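Local coordinates for protein KmHsv2 (Kluyveromyces marxianus, PDB 3VU4) that probably binds phosphoinositides and takes part in protein transport as a seven-bladed beta-propeller of the PROPPIN family, to which Atg18 also belongs, at residues 34-39 with 43-48; 48-53 with 349-354; 296-301 with 343-348; 318-323 with 327-332. All coordinates share one frame; numbering follows the deposited sequence.

Contact 1 of 4, residues 34-39 with 43-48; sequences LILSTL and EIYNVH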
loop_
_atom_site.group_PDB
_atom_site.type_symbol
_atom_site.label_atom_id
_atom_site.label_comp_id
_atom_site.label_asym_id
_atom_site.label_seq_id
_atom_site.Cartn_x
_atom_site.Cartn_y
_atom_site.Cartn_z
ATOM N N LEU A 34 4.898 -9.587 6.223
ATOM C CA LEU A 34 5.763 -8.443 5.977
ATOM C C LEU A 34 7.158 -8.987 5.737
ATOM O O LEU A 34 7.619 -9.853 6.475
ATOM C CB LEU A 34 5.803 -7.512 7.195
ATOM C CG LEU A 34 6.877 -6.413 7.174
ATOM C CD1 LEU A 34 6.467 -5.286 6.227
ATOM C CD2 LEU A 34 7.064 -5.875 8.579
ATOM N N ILE A 35 7.817 -8.510 4.689
ATOM C CA ILE A 35 9.179 -8.945 4.434
ATOM C C ILE A 35 10.035 -7.722 4.653
ATOM O O ILE A 35 9.643 -6.599 4.321
ATOM C CB ILE A 35 9.393 -9.501 3.010
ATOM C CG1 ILE A 35 10.847 -9.962 2.874
ATOM C CG2 ILE A 35 9.091 -8.453 1.962
ATOM C CD1 ILE A 35 11.049 -11.045 1.835
ATOM N N LEU A 36 11.210 -7.936 5.221
ATOM C CA LEU A 36 12.081 -6.823 5.527
ATOM C C LEU A 36 13.553 -7.168 5.310
ATOM O O LEU A 36 13.960 -8.318 5.460
ATOM C CB LEU A 36 11.760 -6.393 6.965
ATOM C CG LEU A 36 12.706 -6.016 8.090
ATOM C CD1 LEU A 36 11.833 -5.674 9.300
ATOM C CD2 LEU A 36 13.646 -7.163 8.433
ATOM N N SER A 37 14.338 -6.170 4.920
ATOM C CA SER A 37 15.754 -6.376 4.672
ATOM C C SER A 37 16.647 -5.454 5.502
ATOM O O SER A 37 16.264 -4.327 5.848
ATOM C CB SER A 37 16.064 -6.168 3.186
ATOM O OG SER A 37 15.999 -4.799 2.834
ATOM N N THR A 38 17.844 -5.950 5.814
ATOM C CA THR A 38 18.832 -5.202 6.581
ATOM C C THR A 38 20.135 -5.275 5.806
ATOM O O THR A 38 20.164 -5.742 4.665
ATOM C CB THR A 38 19.076 -5.825 7.958
ATOM O OG1 THR A 38 19.673 -7.118 7.792
ATOM C CG2 THR A 38 17.772 -5.972 8.721
ATOM N N LEU A 39 21.216 -4.817 6.426
ATOM C CA LEU A 39 22.522 -4.846 5.783
ATOM C C LEU A 39 23.049 -6.278 5.742
ATOM O O LEU A 39 23.887 -6.627 4.907
ATOM C CB LEU A 39 23.504 -3.970 6.560
ATOM C CG LEU A 39 23.129 -2.491 6.681
ATOM C CD1 LEU A 39 24.243 -1.732 7.420
ATOM C CD2 LEU A 39 22.910 -1.902 5.288
ATOM N N GLU A 43 14.182 -10.645 6.439
ATOM C CA GLU A 43 13.349 -11.354 7.398
ATOM C C GLU A 43 11.905 -11.297 6.937
ATOM O O GLU A 43 11.514 -10.374 6.223
ATOM C CB GLU A 43 13.458 -10.679 8.763
ATOM C CG GLU A 43 14.872 -10.246 9.131
ATOM C CD GLU A 43 15.720 -11.397 9.639
ATOM O OE1 GLU A 43 16.955 -11.225 9.770
ATOM O OE2 GLU A 43 15.141 -12.471 9.919
ATOM N N ILE A 44 11.115 -12.280 7.352
ATOM C CA ILE A 44 9.707 -12.327 6.993
ATOM C C ILE A 44 8.901 -12.597 8.251
ATOM O O ILE A 44 9.276 -13.441 9.064
ATOM C CB ILE A 44 9.422 -13.437 5.965
ATOM C CG1 ILE A 44 10.228 -13.180 4.690
ATOM C CG2 ILE A 44 7.931 -13.475 5.636
ATOM C CD1 ILE A 44 10.135 -14.302 3.675
ATOM N N TYR A 45 7.800 -11.871 8.413
ATOM C CA TYR A 45 6.947 -12.037 9.581
ATOM C C TYR A 45 5.486 -12.171 9.201
ATOM O O TYR A 45 5.083 -11.879 8.074
ATOM C CB TYR A 45 7.049 -10.827 10.516
ATOM C CG TYR A 45 8.449 -10.377 10.855
ATOM C CD1 TYR A 45 9.240 -9.701 9.912
ATOM C CD2 TYR A 45 8.987 -10.617 12.123
ATOM C CE1 TYR A 45 10.530 -9.278 10.227
ATOM C CE2 TYR A 45 10.273 -10.201 12.449
ATOM C CZ TYR A 45 11.038 -9.532 11.502
ATOM O OH TYR A 45 12.299 -9.107 11.839
ATOM N N ASN A 46 4.695 -12.624 10.162
ATOM C CA ASN A 46 3.263 -12.717 9.986
ATOM C C ASN A 46 2.848 -11.401 10.618
ATOM O O ASN A 46 3.417 -11.019 11.642
ATOM C CB ASN A 46 2.700 -13.870 10.797
ATOM C CG ASN A 46 2.002 -14.876 9.941
ATOM O OD1 ASN A 46 2.630 -15.535 9.114
ATOM N ND2 ASN A 46 0.688 -14.996 10.116
ATOM N N VAL A 47 1.895 -10.689 10.030
ATOM C CA VAL A 47 1.486 -9.417 10.616
ATOM C C VAL A 47 0.456 -9.585 11.730
ATOM O O VAL A 47 0.459 -8.826 12.700
ATOM C CB VAL A 47 0.947 -8.442 9.551
ATOM C CG1 VAL A 47 2.048 -8.113 8.559
ATOM C CG2 VAL A 47 -0.227 -9.047 8.837
ATOM N N HIS A 48 -0.424 -10.572 11.609
ATOM C CA HIS A 48 -1.403 -10.788 12.663
ATOM C C HIS A 48 -1.825 -12.239 12.869
ATOM O O HIS A 48 -2.535 -12.818 12.047
ATOM C CB HIS A 48 -2.653 -9.942 12.447
ATOM C CG HIS A 48 -3.546 -9.901 13.650
ATOM N ND1 HIS A 48 -3.190 -9.250 14.815
ATOM C CD2 HIS A 48 -4.739 -10.491 13.897
ATOM C CE1 HIS A 48 -4.126 -9.442 15.727
ATOM N NE2 HIS A 48 -5.077 -10.193 15.196
#

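Contact 2 of 4, residues 48-53 with 349-354; sequences HPVAHI and QREQLM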
loop_
_atom_site.group_PDB
_atom_site.type_symbol
_atom_site.label_atom_id
_atom_site.label_comp_id
_atom_site.label_asym_id
_atom_site.label_seq_id
_atom_site.Cartn_x
_atom_site.Cartn_y
_atom_site.Cartn_z
ATOM N N HIS A 48 -0.424 -10.572 11.609
ATOM C CA HIS A 48 -1.403 -10.788 12.663
ATOM C C HIS A 48 -1.825 -12.239 12.869
ATOM O O HIS A 48 -2.535 -12.818 12.047
ATOM C CB HIS A 48 -2.653 -9.942 12.447
ATOM C CG HIS A 48 -3.546 -9.901 13.650
ATOM N ND1 HIS A 48 -3.190 -9.250 14.815
ATOM C CD2 HIS A 48 -4.739 -10.491 13.897
ATOM C CE1 HIS A 48 -4.126 -9.442 15.727
ATOM N NE2 HIS A 48 -5.077 -10.193 15.196
ATOM N N PRO A 49 -1.415 -12.832 13.996
ATOM C CA PRO A 49 -0.599 -12.162 15.015
ATOM C C PRO A 49 0.825 -11.980 14.533
ATOM O O PRO A 49 1.305 -12.741 13.695
ATOM C CB PRO A 49 -0.666 -13.119 16.203
ATOM C CG PRO A 49 -1.966 -13.831 15.995
ATOM C CD PRO A 49 -1.934 -14.105 14.514
ATOM N N VAL A 50 1.498 -10.974 15.072
ATOM C CA VAL A 50 2.873 -10.704 14.696
ATOM C C VAL A 50 3.732 -11.894 15.099
ATOM O O VAL A 50 3.709 -12.314 16.252
ATOM C CB VAL A 50 3.386 -9.420 15.382
ATOM C CG1 VAL A 50 4.883 -9.249 15.150
ATOM C CG2 VAL A 50 2.630 -8.222 14.834
ATOM N N ALA A 51 4.480 -12.436 14.142
ATOM C CA ALA A 51 5.338 -13.583 14.396
ATOM C C ALA A 51 6.466 -13.677 13.377
ATOM O O ALA A 51 6.243 -13.533 12.177
ATOM C CB ALA A 51 4.512 -14.851 14.372
ATOM N N HIS A 52 7.681 -13.915 13.862
ATOM C CA HIS A 52 8.841 -14.038 12.984
ATOM C C HIS A 52 8.792 -15.438 12.409
ATOM O O HIS A 52 8.815 -16.412 13.158
ATOM C CB HIS A 52 10.141 -13.858 13.773
ATOM C CG HIS A 52 11.352 -13.677 12.910
ATOM N ND1 HIS A 52 12.613 -13.478 13.430
ATOM C CD2 HIS A 52 11.490 -13.633 11.565
ATOM C CE1 HIS A 52 13.474 -13.316 12.442
ATOM N NE2 HIS A 52 12.819 -13.406 11.299
ATOM N N ILE A 53 8.717 -15.546 11.086
ATOM C CA ILE A 53 8.636 -16.859 10.467
ATOM C C ILE A 53 9.845 -17.259 9.632
ATOM O O ILE A 53 9.934 -18.401 9.187
ATOM C CB ILE A 53 7.362 -16.992 9.600
ATOM C CG1 ILE A 53 7.358 -15.939 8.496
ATOM C CG2 ILE A 53 6.124 -16.846 10.472
ATOM C CD1 ILE A 53 6.044 -15.891 7.732
ATOM N N GLN A 349 -1.683 -2.765 20.544
ATOM C CA GLN A 349 -0.401 -3.426 20.718
ATOM C C GLN A 349 0.800 -2.689 20.155
ATOM O O GLN A 349 0.717 -2.021 19.129
ATOM C CB GLN A 349 -0.441 -4.806 20.059
ATOM C CG GLN A 349 -1.138 -5.888 20.837
ATOM C CD GLN A 349 -0.166 -6.953 21.334
ATOM O OE1 GLN A 349 0.563 -6.749 22.314
ATOM N NE2 GLN A 349 -0.142 -8.091 20.648
ATOM N N ARG A 350 1.922 -2.848 20.843
ATOM C CA ARG A 350 3.190 -2.278 20.427
ATOM C C ARG A 350 4.227 -3.361 20.675
ATOM O O ARG A 350 4.500 -3.717 21.818
ATOM C CB ARG A 350 3.553 -1.032 21.241
ATOM C CG ARG A 350 5.046 -0.679 21.172
ATOM C CD ARG A 350 5.255 0.770 20.775
ATOM N NE ARG A 350 4.598 1.643 21.734
ATOM C CZ ARG A 350 4.048 2.810 21.441
ATOM N NH1 ARG A 350 4.065 3.273 20.205
ATOM N NH2 ARG A 350 3.464 3.508 22.398
ATOM N N GLU A 351 4.768 -3.914 19.599
ATOM C CA GLU A 351 5.791 -4.940 19.722
ATOM C C GLU A 351 6.897 -4.692 18.728
ATOM O O GLU A 351 6.749 -3.887 17.812
ATOM C CB GLU A 351 5.202 -6.338 19.539
ATOM C CG GLU A 351 4.334 -6.533 18.327
ATOM C CD GLU A 351 3.354 -7.673 18.540
ATOM O OE1 GLU A 351 3.808 -8.786 18.889
ATOM O OE2 GLU A 351 2.133 -7.453 18.369
ATOM N N GLN A 352 8.022 -5.362 18.927
ATOM C CA GLN A 352 9.146 -5.173 18.035
ATOM C C GLN A 352 9.380 -6.373 17.153
ATOM O O GLN A 352 9.211 -7.510 17.581
ATOM C CB GLN A 352 10.430 -4.883 18.811
ATOM C CG GLN A 352 11.574 -4.500 17.886
ATOM C CD GLN A 352 12.866 -4.269 18.616
ATOM O OE1 GLN A 352 13.468 -5.203 19.157
ATOM N NE2 GLN A 352 13.306 -3.017 18.645
ATOM N N LEU A 353 9.763 -6.103 15.913
ATOM C CA LEU A 353 10.058 -7.158 14.962
ATOM C C LEU A 353 11.467 -7.671 15.275
ATOM O O LEU A 353 12.458 -6.970 15.084
ATOM C CB LEU A 353 9.955 -6.603 13.541
ATOM C CG LEU A 353 8.514 -6.212 13.199
ATOM C CD1 LEU A 353 8.447 -5.553 11.845
ATOM C CD2 LEU A 353 7.644 -7.455 13.222
ATOM N N MET A 354 11.528 -8.899 15.778
ATOM C CA MET A 354 12.779 -9.542 16.166
ATOM C C MET A 354 13.700 -9.906 15.006
ATOM O O MET A 354 13.257 -10.467 14.002
ATOM C CB MET A 354 12.464 -10.805 16.970
ATOM C CG MET A 354 12.964 -10.782 18.404
ATOM S SD MET A 354 12.320 -9.412 19.410
ATOM C CE MET A 354 13.608 -8.164 19.140
HETATM O O HOH W 1 0.368 -8.879 17.029
#

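Contact 3 of 4, residues 296-301 with 343-348; sequences CNFKLS and WLIQMD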
loop_
_atom_site.group_PDB
_atom_site.type_symbol
_atom_site.label_atom_id
_atom_site.label_comp_id
_atom_site.label_asym_id
_atom_site.label_seq_id
_atom_site.Cartn_x
_atom_site.Cartn_y
_atom_site.Cartn_z
ATOM N N CYS A 296 -11.870 10.258 12.048
ATOM C CA CYS A 296 -11.110 10.431 13.274
ATOM C C CYS A 296 -9.660 10.728 12.942
ATOM O O CYS A 296 -9.147 10.276 11.922
ATOM C CB CYS A 296 -11.207 9.167 14.133
ATOM S SG CYS A 296 -10.899 7.623 13.240
ATOM N N ASN A 297 -9.009 11.492 13.814
ATOM C CA ASN A 297 -7.617 11.876 13.628
ATOM C C ASN A 297 -6.818 11.506 14.861
ATOM O O ASN A 297 -6.954 12.126 15.913
ATOM C CB ASN A 297 -7.529 13.378 13.383
ATOM C CG ASN A 297 -8.485 13.842 12.295
ATOM O OD1 ASN A 297 -8.474 13.317 11.178
ATOM N ND2 ASN A 297 -9.320 14.829 12.616
ATOM N N PHE A 298 -5.968 10.501 14.720
ATOM C CA PHE A 298 -5.160 10.022 15.827
ATOM C C PHE A 298 -3.698 10.442 15.684
ATOM O O PHE A 298 -3.089 10.250 14.640
ATOM C CB PHE A 298 -5.266 8.502 15.868
ATOM C CG PHE A 298 -4.586 7.870 17.037
ATOM C CD1 PHE A 298 -5.273 7.664 18.228
ATOM C CD2 PHE A 298 -3.270 7.425 16.932
ATOM C CE1 PHE A 298 -4.659 7.017 19.288
ATOM C CE2 PHE A 298 -2.645 6.774 17.991
ATOM C CZ PHE A 298 -3.334 6.568 19.166
ATOM N N LYS A 299 -3.137 11.015 16.739
ATOM C CA LYS A 299 -1.740 11.435 16.707
ATOM C C LYS A 299 -0.831 10.298 17.158
ATOM O O LYS A 299 -0.920 9.809 18.285
ATOM C CB LYS A 299 -1.535 12.680 17.575
ATOM C CG LYS A 299 -2.314 13.888 17.049
ATOM C CD LYS A 299 -1.954 15.185 17.763
ATOM C CE LYS A 299 -2.706 16.370 17.154
ATOM N NZ LYS A 299 -2.388 17.671 17.826
ATOM N N LEU A 300 0.033 9.873 16.245
ATOM C CA LEU A 300 0.950 8.777 16.505
ATOM C C LEU A 300 2.112 9.204 17.393
ATOM O O LEU A 300 2.544 10.360 17.372
ATOM C CB LEU A 300 1.460 8.214 15.177
ATOM C CG LEU A 300 0.323 7.660 14.306
ATOM C CD1 LEU A 300 0.768 7.532 12.848
ATOM C CD2 LEU A 300 -0.151 6.321 14.890
ATOM N N SER A 301 2.593 8.254 18.184
ATOM C CA SER A 301 3.695 8.470 19.105
ATOM C C SER A 301 5.001 7.968 18.507
ATOM O O SER A 301 5.206 6.766 18.384
ATOM C CB SER A 301 3.418 7.732 20.416
ATOM O OG SER A 301 4.587 7.625 21.208
ATOM N N TRP A 343 -16.051 8.269 16.024
ATOM C CA TRP A 343 -15.102 7.169 15.859
ATOM C C TRP A 343 -13.821 7.480 16.611
ATOM O O TRP A 343 -13.383 8.628 16.650
ATOM C CB TRP A 343 -14.736 6.971 14.402
ATOM C CG TRP A 343 -15.802 6.374 13.574
ATOM C CD1 TRP A 343 -16.797 7.030 12.912
ATOM C CD2 TRP A 343 -15.960 4.985 13.268
ATOM N NE1 TRP A 343 -17.560 6.137 12.207
ATOM C CE2 TRP A 343 -17.069 4.870 12.407
ATOM C CE3 TRP A 343 -15.265 3.820 13.637
ATOM C CZ2 TRP A 343 -17.506 3.642 11.906
ATOM C CZ3 TRP A 343 -15.696 2.595 13.139
ATOM C CH2 TRP A 343 -16.805 2.517 12.281
ATOM N N LEU A 344 -13.218 6.458 17.201
ATOM C CA LEU A 344 -11.977 6.649 17.940
ATOM C C LEU A 344 -10.962 5.605 17.516
ATOM O O LEU A 344 -11.315 4.514 17.075
ATOM C CB LEU A 344 -12.223 6.532 19.444
ATOM C CG LEU A 344 -13.269 7.487 20.026
ATOM C CD1 LEU A 344 -13.556 7.089 21.464
ATOM C CD2 LEU A 344 -12.783 8.936 19.938
ATOM N N ILE A 345 -9.693 5.955 17.639
ATOM C CA ILE A 345 -8.626 5.044 17.286
ATOM C C ILE A 345 -7.874 4.731 18.565
ATOM O O ILE A 345 -7.530 5.634 19.330
ATOM C CB ILE A 345 -7.676 5.687 16.261
ATOM C CG1 ILE A 345 -8.399 5.825 14.919
ATOM C CG2 ILE A 345 -6.421 4.836 16.104
ATOM C CD1 ILE A 345 -7.663 6.655 13.891
ATOM N N GLN A 346 -7.643 3.453 18.822
ATOM C CA GLN A 346 -6.917 3.073 20.018
ATOM C C GLN A 346 -5.762 2.150 19.638
ATOM O O GLN A 346 -5.867 1.371 18.691
ATOM C CB GLN A 346 -7.862 2.374 21.004
ATOM C CG GLN A 346 -8.504 1.105 20.456
ATOM C CD GLN A 346 -9.616 0.565 21.350
ATOM O OE1 GLN A 346 -10.629 1.237 21.583
ATOM N NE2 GLN A 346 -9.433 -0.653 21.855
ATOM N N MET A 347 -4.650 2.254 20.356
ATOM C CA MET A 347 -3.519 1.380 20.080
ATOM C C MET A 347 -3.638 0.148 20.972
ATOM O O MET A 347 -3.559 0.249 22.193
ATOM C CB MET A 347 -2.196 2.094 20.354
ATOM C CG MET A 347 -0.982 1.265 19.958
ATOM S SD MET A 347 0.579 2.104 20.238
ATOM C CE MET A 347 0.691 1.997 22.011
ATOM N N ASP A 348 -3.843 -1.015 20.369
ATOM C CA ASP A 348 -3.972 -2.231 21.152
ATOM C C ASP A 348 -2.648 -2.912 21.446
ATOM O O ASP A 348 -2.500 -3.557 22.486
ATOM C CB ASP A 348 -4.891 -3.237 20.453
ATOM C CG ASP A 348 -6.356 -2.850 20.541
ATOM O OD1 ASP A 348 -6.786 -2.357 21.611
ATOM O OD2 ASP A 348 -7.085 -3.053 19.545
#

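Contact 4 of 4, residues 318-323 with 327-332; sequences SLVVVW and RMIETF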
loop_
_atom_site.group_PDB
_atom_site.type_symbol
_atom_site.label_atom_id
_atom_site.label_comp_id
_atom_site.label_asym_id
_atom_site.label_seq_id
_atom_site.Cartn_x
_atom_site.Cartn_y
_atom_site.Cartn_z
ATOM N N SER A 318 -9.220 -3.125 12.231
ATOM C CA SER A 318 -7.846 -3.020 12.728
ATOM C C SER A 318 -6.798 -2.869 11.636
ATOM O O SER A 318 -6.958 -3.391 10.533
ATOM C CB SER A 318 -7.487 -4.236 13.584
ATOM O OG SER A 318 -8.210 -4.202 14.798
ATOM N N LEU A 319 -5.725 -2.151 11.956
ATOM C CA LEU A 319 -4.637 -1.955 11.017
ATOM C C LEU A 319 -3.313 -1.873 11.770
ATOM O O LEU A 319 -3.280 -1.599 12.972
ATOM C CB LEU A 319 -4.871 -0.688 10.190
ATOM C CG LEU A 319 -4.904 0.653 10.913
ATOM C CD1 LEU A 319 -3.501 1.194 10.998
ATOM C CD2 LEU A 319 -5.794 1.638 10.160
ATOM N N VAL A 320 -2.223 -2.142 11.062
ATOM C CA VAL A 320 -0.904 -2.092 11.667
ATOM C C VAL A 320 -0.065 -0.997 11.033
ATOM O O VAL A 320 -0.272 -0.607 9.879
ATOM C CB VAL A 320 -0.128 -3.427 11.507
ATOM C CG1 VAL A 320 -0.830 -4.536 12.230
ATOM C CG2 VAL A 320 0.034 -3.765 10.040
ATOM N N VAL A 321 0.876 -0.489 11.813
ATOM C CA VAL A 321 1.780 0.542 11.344
ATOM C C VAL A 321 3.168 -0.002 11.638
ATOM O O VAL A 321 3.446 -0.453 12.759
ATOM C CB VAL A 321 1.558 1.860 12.094
ATOM C CG1 VAL A 321 2.632 2.873 11.698
ATOM C CG2 VAL A 321 0.163 2.408 11.768
ATOM N N VAL A 322 4.019 -0.011 10.620
ATOM C CA VAL A 322 5.373 -0.505 10.790
ATOM C C VAL A 322 6.372 0.643 10.657
ATOM O O VAL A 322 6.383 1.371 9.654
ATOM C CB VAL A 322 5.696 -1.592 9.755
ATOM C CG1 VAL A 322 7.107 -2.152 9.991
ATOM C CG2 VAL A 322 4.664 -2.689 9.848
ATOM N N TRP A 323 7.194 0.808 11.690
ATOM C CA TRP A 323 8.205 1.854 11.706
ATOM C C TRP A 323 9.556 1.209 11.414
ATOM O O TRP A 323 10.098 0.495 12.259
ATOM C CB TRP A 323 8.239 2.526 13.076
ATOM C CG TRP A 323 6.923 3.079 13.513
ATOM C CD1 TRP A 323 6.022 2.497 14.374
ATOM C CD2 TRP A 323 6.350 4.334 13.118
ATOM N NE1 TRP A 323 4.930 3.321 14.537
ATOM C CE2 TRP A 323 5.104 4.450 13.780
ATOM C CE3 TRP A 323 6.768 5.368 12.266
ATOM C CZ2 TRP A 323 4.275 5.565 13.620
ATOM C CZ3 TRP A 323 5.939 6.477 12.106
ATOM C CH2 TRP A 323 4.706 6.564 12.781
ATOM N N ARG A 327 12.039 -0.708 14.002
ATOM C CA ARG A 327 11.539 -2.034 13.644
ATOM C C ARG A 327 10.399 -2.442 14.559
ATOM O O ARG A 327 10.323 -3.584 15.025
ATOM C CB ARG A 327 12.656 -3.081 13.690
ATOM C CG ARG A 327 13.407 -3.213 12.377
ATOM C CD ARG A 327 14.482 -4.294 12.417
ATOM N NE ARG A 327 15.535 -4.001 13.392
ATOM C CZ ARG A 327 15.616 -4.555 14.603
ATOM N NH1 ARG A 327 16.610 -4.224 15.420
ATOM N NH2 ARG A 327 14.712 -5.453 14.993
ATOM N N MET A 328 9.505 -1.491 14.811
ATOM C CA MET A 328 8.354 -1.734 15.665
ATOM C C MET A 328 7.045 -1.794 14.886
ATOM O O MET A 328 6.875 -1.102 13.879
ATOM C CB MET A 328 8.284 -0.665 16.745
ATOM C CG MET A 328 8.573 -1.256 18.098
ATOM S SD MET A 328 9.025 -0.075 19.339
ATOM C CE MET A 328 10.791 -0.037 19.140
ATOM N N ILE A 329 6.133 -2.650 15.332
ATOM C CA ILE A 329 4.846 -2.764 14.669
ATOM C C ILE A 329 3.718 -2.588 15.677
ATOM O O ILE A 329 3.583 -3.342 16.645
ATOM C CB ILE A 329 4.700 -4.113 13.915
ATOM C CG1 ILE A 329 3.323 -4.178 13.257
ATOM C CG2 ILE A 329 4.913 -5.287 14.858
ATOM C CD1 ILE A 329 3.153 -5.327 12.296
ATOM N N GLU A 330 2.921 -1.557 15.437
ATOM C CA GLU A 330 1.798 -1.211 16.295
ATOM C C GLU A 330 0.461 -1.582 15.665
ATOM O O GLU A 330 0.232 -1.334 14.486
ATOM C CB GLU A 330 1.854 0.288 16.593
ATOM C CG GLU A 330 2.843 0.631 17.688
ATOM C CD GLU A 330 3.591 1.910 17.431
ATOM O OE1 GLU A 330 3.030 2.810 16.782
ATOM O OE2 GLU A 330 4.742 2.021 17.900
ATOM N N THR A 331 -0.419 -2.175 16.463
ATOM C CA THR A 331 -1.731 -2.589 15.993
ATOM C C THR A 331 -2.793 -1.635 16.526
ATOM O O THR A 331 -2.920 -1.452 17.739
ATOM C CB THR A 331 -2.032 -4.017 16.461
ATOM O OG1 THR A 331 -1.042 -4.899 15.922
ATOM C CG2 THR A 331 -3.404 -4.467 15.998
ATOM N N PHE A 332 -3.549 -1.020 15.621
ATOM C CA PHE A 332 -4.588 -0.075 16.022
ATOM C C PHE A 332 -5.992 -0.583 15.709
ATOM O O PHE A 332 -6.194 -1.381 14.796
ATOM C CB PHE A 332 -4.374 1.282 15.337
ATOM C CG PHE A 332 -3.042 1.920 15.642
ATOM C CD1 PHE A 332 -1.881 1.500 14.988
ATOM C CD2 PHE A 332 -2.942 2.928 16.599
ATOM C CE1 PHE A 332 -0.636 2.079 15.282
ATOM C CE2 PHE A 332 -1.703 3.512 16.903
ATOM C CZ PHE A 332 -0.545 3.085 16.241
#

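Contact 1 of 4, residues 34-39 with 43-48
In the beta hairpin 33-37/41-47 of the first propeller blade, Leu34, Ile35 and Leu36 lie opposite Tyr45, Ile44 and Glu43. The outer two are antiparallel hydrogen-bonded pairs and the middle one is non-hydrogen-bonded. Tyr45 N donates to Leu34 O (2.8 Å), and Leu34 N to Tyr45 O (3.0 Å). Leu36 and Glu43 exchange two more bonds, including Leu36 N to Glu43 O (2.7 Å). Leu34, Leu36, Glu43 and Tyr45 share one face. There Leu36 CD1 comes obliquely to Tyr45 CE1 at 3.9 Å, while Leu34 O lies near the ring plane, at the CD1 edge. Leu36 CD2 rests on the CB and CG methylenes of Glu43, whose carboxylate bends away to Ser41 OG. Ile35 and Ile44 occupy the other face. Ile35 turns CG1 away from its own N (chi1 -178°), and its CD1 meets Ile44 CG1 at 3.7 Å. Val47 CG1 reaches Leu34 CB at 4.0 Å. The hairpin lies between strands 24-27 and 50-57: the Ile35/Ile44 face packs on strand 63-66 of the next blade, and the Tyr45 face on the chain's C-terminal residues, with Tyr45 OH bonded to Met354 O.

Contact 2 of 4, residues 48-53 with 349-354
Val50 packs against Glu351 and Leu353 where the outermost strands of the first and last blades come together. Its CB faces the carboxylate of Glu351, 3.6 Å from OE1. Beyond CB the side chain forks: CG1, anti to the backbone N (chi1 172°), reaches Leu353 CD2 at 3.8 Å, and CG2 lies 3.7 Å from Glu351 OE2. Val50 and Glu351 thus pass alongside each other in opposite directions, whereas Leu353 crosses Val50 at roughly a right angle. The polar link runs through a water, which accepts from Val50 N (3.1 Å) and donates to Glu351 OE2 (2.6 Å). Further along, the His52 imidazole approaches Met354 O obliquely, with ND1 3.1 Å away but too poorly aligned for a hydrogen bond. The Tyr45 ring stacks on His52. Leu353 also packs on Tyr45 and Ile329, touching both blades. With the touching parts, 50-52 and 351-354, running nearly the same way (10° apart) and no direct hydrogen bond between them, this is the side-chain seam between adjacent blades of a beta-propeller, here the pair that closes the ring.

Contact 3 of 4, residues 296-301 with 343-348
Ile345 is the bump that fits the hollow between Cys296 and Phe298, two residues on the same side of strand 296-299. Its CD1 drops between them, 3.4 Å from Cys296 SG and 3.6 Å from Phe298 CB. The other branch, CG2, lies over one face of the phenyl ring in a CH-pi contact, 4.0 Å from the ring centroid and displaced toward the rim. The isoleucine thus straddles the base of the Phe298 side chain, one branch at CB and one over the ring. Phe298 reaches across because its CG is anti to the backbone N (chi1 -175°), which carries the CD1-CE1 side of the ring to the backbone carbonyl of Ile345. In the plane of the ring, Leu300 CD2, from just beyond the strand, sits at the edge. Strands 296-299 and 342-352 are the outermost strands of successive propeller blades. Segments 296-299 and 343-348 run in roughly the same direction (25° between axes), with 6.6 Å between them at closest approach, and share no hydrogen bonds. Toward the start of both segments, Cys296 CB rests on Trp343 O at 3.4 Å, and Cys296 SG lies 4.1 Å from Trp343 CB. Only the root of the tryptophan is used here: its indole swings away to meet Phe336 edge-to-face. Cys296 and Ile345 also both touch Val266 of strand 263-268, the inner neighbour of strand 296-299.

Contact 4 of 4, residues 318-323 with 327-332
Six backbone hydrogen bonds and one from an indole join Ser318-Trp323 to Arg327-Phe332, the central hairpin of the last propeller blade. Leu319 pairs with Phe332, Val321 with Glu330 and Trp323 with Met328, each through two N-H...O bonds. The straightest are Phe332 N to Leu319 O (2.7 Å, 175°) and Trp323 N to Met328 O (2.9 Å, 174°). Met328 N to Trp323 O is longer, 3.3 Å, and more bent, where Arg327 and Met328 together face Trp323 in a G1 beta bulge. Several of the carbonyls also receive CA-H...O contacts, such as Val320 CA to Glu330 O. The face of Val320, Val322, Ile329 and Thr331 is mostly apolar, Ile329 CD1 lying 3.9 Å from both Val320 CB and Val322 CG2. On the other face Val321 CG2 meets Phe332 CE1 obliquely, and Val321 CG1 lies over one face of the Trp323 ring, toward its rim. The buried Glu330 carboxylate is held at both oxygens: OE2 forms a salt bridge with Arg350, which probably stabilises its negative charge, and OE1 accepts from Trp323. That indole N-H points at Glu330 OE1 in the ring plane, NE1 to OE1 3.0 Å, but meets the carboxylate from 55° above its plane.

In the fold
Contacts 1 and 4 are buried antiparallel hairpins within the first and last blades, stitched by backbone hydrogen bonds. Contact 2, at the surface, and contact 3, partly buried, join outermost strands of different blades through side chains; their strands run nearly parallel, and contact 2 adds a water bridge. Strand 342-352 serves both seams, with its first part on the preceding blade and its end on the first. A probable Leu353 N to Arg327 O bond joins contact 2 to contact 4, and Phe298 of contact 3 packs on Phe332 of contact 4. Contacts 1 and 4, their centres about 13 Å apart, meet where Leu34 packs on Val322.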